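Long-range contacts in protein-glutamine gamma-glutamyltransferase 2 (Pagrus major, PDB 1G0D), which acts as a calcium-dependent transglutaminase, probably joining peptide-bound glutamine to lysine side chains and other primary amines with release of ammonia: residues A[309-314]-A[399-404]; A[507-512]-A[523-528]. One frame throughout, in Å; residues are numbered along the deposited sequence.

Contact 1. Residues A[309-314]-A[399-404]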
loop_
_atom_site.group_PDB
_atom_site.type_symbol
_atom_site.label_atom_id
_atom_site.label_comp_id
_atom_site.label_asym_id
_atom_site.label_seq_id
_atom_site.Cartn_x
_atom_site.Cartn_y
_atom_site.Cartn_z
ATOM N N ASP A 309 9.013 -7.017 27.542
ATOM C CA ASP A 309 8.486 -6.566 28.797
ATOM C C ASP A 309 8.752 -5.062 28.717
ATOM O O ASP A 309 9.858 -4.619 28.442
ATOM C CB ASP A 309 9.206 -7.287 29.925
ATOM C CG ASP A 309 8.834 -8.776 29.974
ATOM O OD1 ASP A 309 7.665 -9.093 30.274
ATOM O OD2 ASP A 309 9.688 -9.641 29.694
ATOM N N PHE A 310 7.700 -4.288 28.890
ATOM C CA PHE A 310 7.762 -2.855 28.781
ATOM C C PHE A 310 7.728 -2.235 30.162
ATOM O O PHE A 310 6.684 -2.244 30.808
ATOM C CB PHE A 310 6.559 -2.396 27.976
ATOM C CG PHE A 310 6.703 -1.038 27.394
ATOM C CD1 PHE A 310 7.136 -0.875 26.098
ATOM C CD2 PHE A 310 6.411 0.093 28.147
ATOM C CE1 PHE A 310 7.278 0.401 25.560
ATOM C CE2 PHE A 310 6.548 1.357 27.613
ATOM C CZ PHE A 310 6.982 1.511 26.316
ATOM N N LEU A 311 8.866 -1.683 30.599
ATOM C CA LEU A 311 9.010 -1.043 31.917
ATOM C C LEU A 311 8.592 0.419 31.995
ATOM O O LEU A 311 9.103 1.293 31.289
ATOM C CB LEU A 311 10.447 -1.153 32.388
ATOM C CG LEU A 311 11.067 -2.527 32.188
ATOM C CD1 LEU A 311 12.460 -2.522 32.785
ATOM C CD2 LEU A 311 10.190 -3.580 32.847
ATOM N N LEU A 312 7.662 0.662 32.896
ATOM C CA LEU A 312 7.107 1.967 33.148
ATOM C C LEU A 312 7.443 2.303 34.602
ATOM O O LEU A 312 7.824 1.438 35.372
ATOM C CB LEU A 312 5.591 1.871 32.971
ATOM C CG LEU A 312 4.877 2.340 31.693
ATOM C CD1 LEU A 312 5.818 2.308 30.542
ATOM C CD2 LEU A 312 3.646 1.481 31.441
ATOM N N ASN A 313 7.325 3.551 34.993
ATOM C CA ASN A 313 7.589 3.864 36.372
ATOM C C ASN A 313 6.220 3.953 37.005
ATOM O O ASN A 313 5.217 3.652 36.356
ATOM C CB ASN A 313 8.317 5.185 36.496
ATOM C CG ASN A 313 7.545 6.327 35.904
ATOM O OD1 ASN A 313 6.322 6.277 35.757
ATOM N ND2 ASN A 313 8.265 7.379 35.543
ATOM N N GLU A 314 6.171 4.366 38.268
ATOM C CA GLU A 314 4.897 4.490 38.972
ATOM C C GLU A 314 4.049 5.637 38.405
ATOM O O GLU A 314 2.818 5.653 38.563
ATOM C CB GLU A 314 5.134 4.691 40.477
ATOM C CG GLU A 314 5.637 3.454 41.235
ATOM C CD GLU A 314 7.058 3.633 41.734
ATOM O OE1 GLU A 314 7.283 3.560 42.968
ATOM O OE2 GLU A 314 7.948 3.852 40.873
ATOM N N ILE A 399 4.316 -7.148 27.539
ATOM C CA ILE A 399 3.748 -7.113 28.868
ATOM C C ILE A 399 4.301 -5.878 29.588
ATOM O O ILE A 399 5.508 -5.757 29.732
ATOM C CB ILE A 399 4.146 -8.359 29.625
ATOM C CG1 ILE A 399 3.486 -9.565 28.963
ATOM C CG2 ILE A 399 3.768 -8.220 31.099
ATOM C CD1 ILE A 399 3.985 -10.902 29.487
ATOM N N TYR A 400 3.436 -4.963 30.025
ATOM C CA TYR A 400 3.884 -3.757 30.736
ATOM C C TYR A 400 4.142 -3.984 32.228
ATOM O O TYR A 400 3.422 -4.741 32.863
ATOM C CB TYR A 400 2.836 -2.688 30.640
ATOM C CG TYR A 400 2.827 -1.963 29.338
ATOM C CD1 TYR A 400 2.201 -2.515 28.211
ATOM C CD2 TYR A 400 3.326 -0.660 29.258
ATOM C CE1 TYR A 400 2.056 -1.768 27.037
ATOM C CE2 TYR A 400 3.189 0.100 28.100
ATOM C CZ TYR A 400 2.544 -0.448 26.991
ATOM O OH TYR A 400 2.325 0.371 25.892
ATOM N N TRP A 401 5.146 -3.320 32.792
ATOM C CA TRP A 401 5.438 -3.481 34.217
ATOM C C TRP A 401 5.714 -2.173 34.936
ATOM O O TRP A 401 6.323 -1.259 34.375
ATOM C CB TRP A 401 6.646 -4.372 34.429
ATOM C CG TRP A 401 6.541 -5.699 33.779
ATOM C CD1 TRP A 401 6.668 -5.975 32.447
ATOM C CD2 TRP A 401 6.328 -6.956 34.430
ATOM N NE1 TRP A 401 6.548 -7.327 32.233
ATOM C CE2 TRP A 401 6.339 -7.950 33.441
ATOM C CE3 TRP A 401 6.127 -7.339 35.760
ATOM C CZ2 TRP A 401 6.158 -9.288 33.734
ATOM C CZ3 TRP A 401 5.955 -8.672 36.047
ATOM C CH2 TRP A 401 5.969 -9.626 35.048
ATOM N N ILE A 402 5.239 -2.082 36.178
ATOM C CA ILE A 402 5.504 -0.920 37.022
ATOM C C ILE A 402 6.726 -1.349 37.841
ATOM O O ILE A 402 6.637 -2.217 38.718
ATOM C CB ILE A 402 4.365 -0.636 38.031
ATOM C CG1 ILE A 402 3.055 -0.298 37.289
ATOM C CG2 ILE A 402 4.834 0.416 39.025
ATOM C CD1 ILE A 402 2.701 1.163 37.207
ATOM N N VAL A 403 7.883 -0.796 37.534
ATOM C CA VAL A 403 9.058 -1.147 38.306
ATOM C C VAL A 403 9.289 -0.024 39.294
ATOM O O VAL A 403 9.449 1.138 38.898
ATOM C CB VAL A 403 10.309 -1.270 37.424
ATOM C CG1 VAL A 403 11.451 -1.757 38.276
ATOM C CG2 VAL A 403 10.043 -2.231 36.239
ATOM N N GLN A 404 9.290 -0.365 40.582
ATOM C CA GLN A 404 9.500 0.615 41.638
ATOM C C GLN A 404 10.976 0.955 41.824
ATOM O O GLN A 404 11.850 0.249 41.318
ATOM C CB GLN A 404 8.906 0.082 42.934
ATOM C CG GLN A 404 7.424 -0.306 42.819
ATOM C CD GLN A 404 6.961 -1.169 43.990
ATOM O OE1 GLN A 404 6.242 -2.154 43.809
ATOM N NE2 GLN A 404 7.387 -0.806 45.204
#

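Contact 2. Residues A[507-512]-A[523-528]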
loop_
_atom_site.group_PDB
_atom_site.type_symbol
_atom_site.label_atom_id
_atom_site.label_comp_id
_atom_site.label_asym_id
_atom_site.label_seq_id
_atom_site.Cartn_x
_atom_site.Cartn_y
_atom_site.Cartn_z
ATOM N N THR A 507 -5.395 6.593 38.113
ATOM C CA THR A 507 -4.556 7.561 37.415
ATOM C C THR A 507 -4.949 7.684 35.935
ATOM O O THR A 507 -5.083 6.680 35.245
ATOM C CB THR A 507 -3.095 7.130 37.456
ATOM O OG1 THR A 507 -2.718 6.829 38.807
ATOM C CG2 THR A 507 -2.212 8.221 36.871
ATOM N N MET A 508 -5.115 8.904 35.442
ATOM C CA MET A 508 -5.467 9.122 34.039
ATOM C C MET A 508 -4.563 10.156 33.392
ATOM O O MET A 508 -4.250 11.172 34.002
ATOM C CB MET A 508 -6.895 9.614 33.920
ATOM C CG MET A 508 -7.819 9.030 34.916
ATOM S SD MET A 508 -9.268 10.072 34.864
ATOM C CE MET A 508 -9.567 10.390 36.623
ATOM N N LEU A 509 -4.118 9.897 32.169
ATOM C CA LEU A 509 -3.274 10.854 31.454
ATOM C C LEU A 509 -3.775 10.982 30.045
ATOM O O LEU A 509 -4.345 10.063 29.494
ATOM C CB LEU A 509 -1.829 10.399 31.314
ATOM C CG LEU A 509 -0.941 9.598 32.257
ATOM C CD1 LEU A 509 -1.495 8.197 32.540
ATOM C CD2 LEU A 509 0.438 9.516 31.556
ATOM N N ALA A 510 -3.506 12.112 29.433
ATOM C CA ALA A 510 -3.912 12.323 28.072
ATOM C C ALA A 510 -2.724 13.039 27.440
ATOM O O ALA A 510 -2.367 14.148 27.852
ATOM C CB ALA A 510 -5.143 13.170 28.047
ATOM N N MET A 511 -2.093 12.389 26.464
ATOM C CA MET A 511 -0.923 12.955 25.797
ATOM C C MET A 511 -1.123 12.852 24.310
ATOM O O MET A 511 -1.761 11.919 23.858
ATOM C CB MET A 511 0.311 12.151 26.153
ATOM C CG MET A 511 0.440 10.914 25.304
ATOM S SD MET A 511 1.240 9.540 26.152
ATOM C CE MET A 511 0.298 9.608 27.700
ATOM N N ALA A 512 -0.573 13.795 23.551
ATOM C CA ALA A 512 -0.694 13.751 22.098
ATOM C C ALA A 512 0.232 12.630 21.613
ATOM O O ALA A 512 1.198 12.264 22.301
ATOM C CB ALA A 512 -0.291 15.070 21.489
ATOM N N CYS A 523 -0.661 16.599 27.276
ATOM C CA CYS A 523 -1.606 17.675 27.560
ATOM C C CYS A 523 -2.557 17.514 28.756
ATOM O O CYS A 523 -3.684 18.026 28.710
ATOM C CB CYS A 523 -2.417 18.047 26.311
ATOM S SG CYS A 523 -2.927 16.683 25.323
ATOM N N GLN A 524 -2.102 16.789 29.791
ATOM C CA GLN A 524 -2.808 16.611 31.064
ATOM C C GLN A 524 -2.925 15.242 31.678
ATOM O O GLN A 524 -3.244 14.269 31.024
ATOM C CB GLN A 524 -4.184 17.263 31.047
ATOM C CG GLN A 524 -5.338 16.387 30.722
ATOM C CD GLN A 524 -6.602 17.209 30.629
ATOM O OE1 GLN A 524 -7.549 16.990 31.388
ATOM N NE2 GLN A 524 -6.622 18.181 29.705
ATOM N N ARG A 525 -2.687 15.221 32.982
ATOM C CA ARG A 525 -2.701 14.023 33.815
ATOM C C ARG A 525 -3.621 14.270 35.034
ATOM O O ARG A 525 -4.049 15.404 35.269
ATOM C CB ARG A 525 -1.265 13.760 34.238
ATOM C CG ARG A 525 -1.053 12.621 35.156
ATOM C CD ARG A 525 0.335 12.747 35.730
ATOM N NE ARG A 525 1.353 12.380 34.761
ATOM C CZ ARG A 525 2.020 11.237 34.801
ATOM N NH1 ARG A 525 2.932 10.986 33.875
ATOM N NH2 ARG A 525 1.773 10.349 35.765
ATOM N N LYS A 526 -3.932 13.238 35.817
ATOM C CA LYS A 526 -4.841 13.423 36.957
ATOM C C LYS A 526 -5.020 12.112 37.703
ATOM O O LYS A 526 -5.271 11.088 37.090
ATOM C CB LYS A 526 -6.190 13.907 36.415
ATOM C CG LYS A 526 -7.356 14.038 37.379
ATOM C CD LYS A 526 -8.608 14.411 36.547
ATOM C CE LYS A 526 -9.872 14.648 37.370
ATOM N NZ LYS A 526 -11.043 13.908 36.780
ATOM N N THR A 527 -4.876 12.133 39.019
ATOM C CA THR A 527 -5.065 10.919 39.806
ATOM C C THR A 527 -6.184 11.125 40.803
ATOM O O THR A 527 -6.226 12.132 41.493
ATOM C CB THR A 527 -3.820 10.525 40.567
ATOM O OG1 THR A 527 -2.896 9.925 39.655
ATOM C CG2 THR A 527 -4.159 9.517 41.646
ATOM N N ILE A 528 -7.089 10.161 40.874
ATOM C CA ILE A 528 -8.220 10.251 41.769
ATOM C C ILE A 528 -8.251 9.055 42.660
ATOM O O ILE A 528 -7.643 8.031 42.359
ATOM C CB ILE A 528 -9.549 10.297 40.971
ATOM C CG1 ILE A 528 -10.325 11.552 41.350
ATOM C CG2 ILE A 528 -10.403 9.049 41.239
ATOM C CD1 ILE A 528 -9.592 12.849 41.059
#

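Contact 1. Residues A[309-314]-A[399-404]
Phe310 and Tyr400 meet side by side across two neighbouring parallel strands, whose short axes differ by 30°. Strand 307-312 lies at one edge of a mixed beta sheet, paired with strand 397-403, which begins at Asp397, probably a calcium ligand. Backbone hydrogen bonds run in the parallel pattern: Phe310 N to Ile399 O and Leu312 N to Trp401 O, with Trp401 N and Val403 N in turn giving to Phe310 O and Leu312 O.

The two aromatic side chains point the same way on one face of the sheet. The ring planes of Phe310 and Tyr400 are inclined at 44°, an oblique pair. Phe310 CB sits over the face of the Tyr400 ring, 4.0 Å from its centroid, in a CH-pi contact. Flat, broad rings suit this place because a methylene or a ring carbon can lie over a neighbour's face, as Tyr400 CZ does over Phe310.

On the other face Trp401 carries the contact. Its CB meets Leu311 CD2 at 4.0 Å; further out, CD1 lies 3.8 Å from Asp309 CB. NE1 donates to Asp309 OD1 at 2.9 Å, in a bond bent to 143° at the hydrogen that reaches the carboxylate on its anti side but well out of its plane. The ring carbons CE2 and CZ2 then pass the same oxygen, while Arg409 of the next strand makes a cation-pi contact with the indole. Chi1 sets CG of Asp309 beside its own backbone N, and the side chain lies alongside the indole. Tryptophan fits here because it combines an N-H for the acid with a wide apolar surface.

Past the strand end, Glu314 CG rests 3.8 Å from Ile402 CG2, and its carboxylate pairs with Lys405. Further along the strand from Trp401, Leu311 CD2 touches Val403 CG2 at 3.7 Å.

Contact 2. Residues A[507-512]-A[523-528]
Leu509 and Arg525 form a non-hydrogen-bonded pair in a beta hairpin of strands 502-513 and 525-532, whose short axes run antiparallel at 169°. Buried Leu509 packs its CD2 over one face of the guanidinium, 3.7 Å from Arg525 NH1, and the two side chains point the same way. The next pair, Met508 and Lys526, is the hydrogen-bonded one: Met508 N gives to Lys526 O at 2.7 Å, while the return bond, from Lys526 N to Met508 O, is weak. The side chain of Lys526 runs beside Met508, whose CE lies 3.8 Å from Lys526 NZ and also near CD. Ala510, small and buried, adds a bond from its N to Gln524 O at 2.7 Å.

The pairing is looser at the two ends. Near the turn, the extended side chain of Gln524 places NE2 where it bonds to Cys523 O. At the other end Thr527 is exposed, and its OG1 shares a long hydrogen bond of 3.2 Å with Thr507 OG1; beta-branched threonine suits such an edge strand. The apolar chains thus pack on the flat guanidinium and against the end of the lysine, while the charges are paired, Arg525 with Glu317 and Lys526 with Glu540; Arg525 also bonds to Arg315 O.

Contact 1 and contact 2 use the same mixed sheet, each joining one of its two outermost strands, 307-312 and 525-532, to the strand inside it. Contact 1 lies at the surface and is a parallel pairing of strands far apart in sequence; contact 2 is a partly buried antiparallel hairpin. Their chemistry differs too: an aromatic pair and an indole-carboxylate bond in the first, leucine and methionine carbons against basic groups in the second. The centres are about 17 Å apart and the segments do not touch, yet Glu317, whose N is bonded to Asn313 of contact 1, forms a salt bridge with Arg525 of contact 2, so the loop after strand 307-312 connects the two edges.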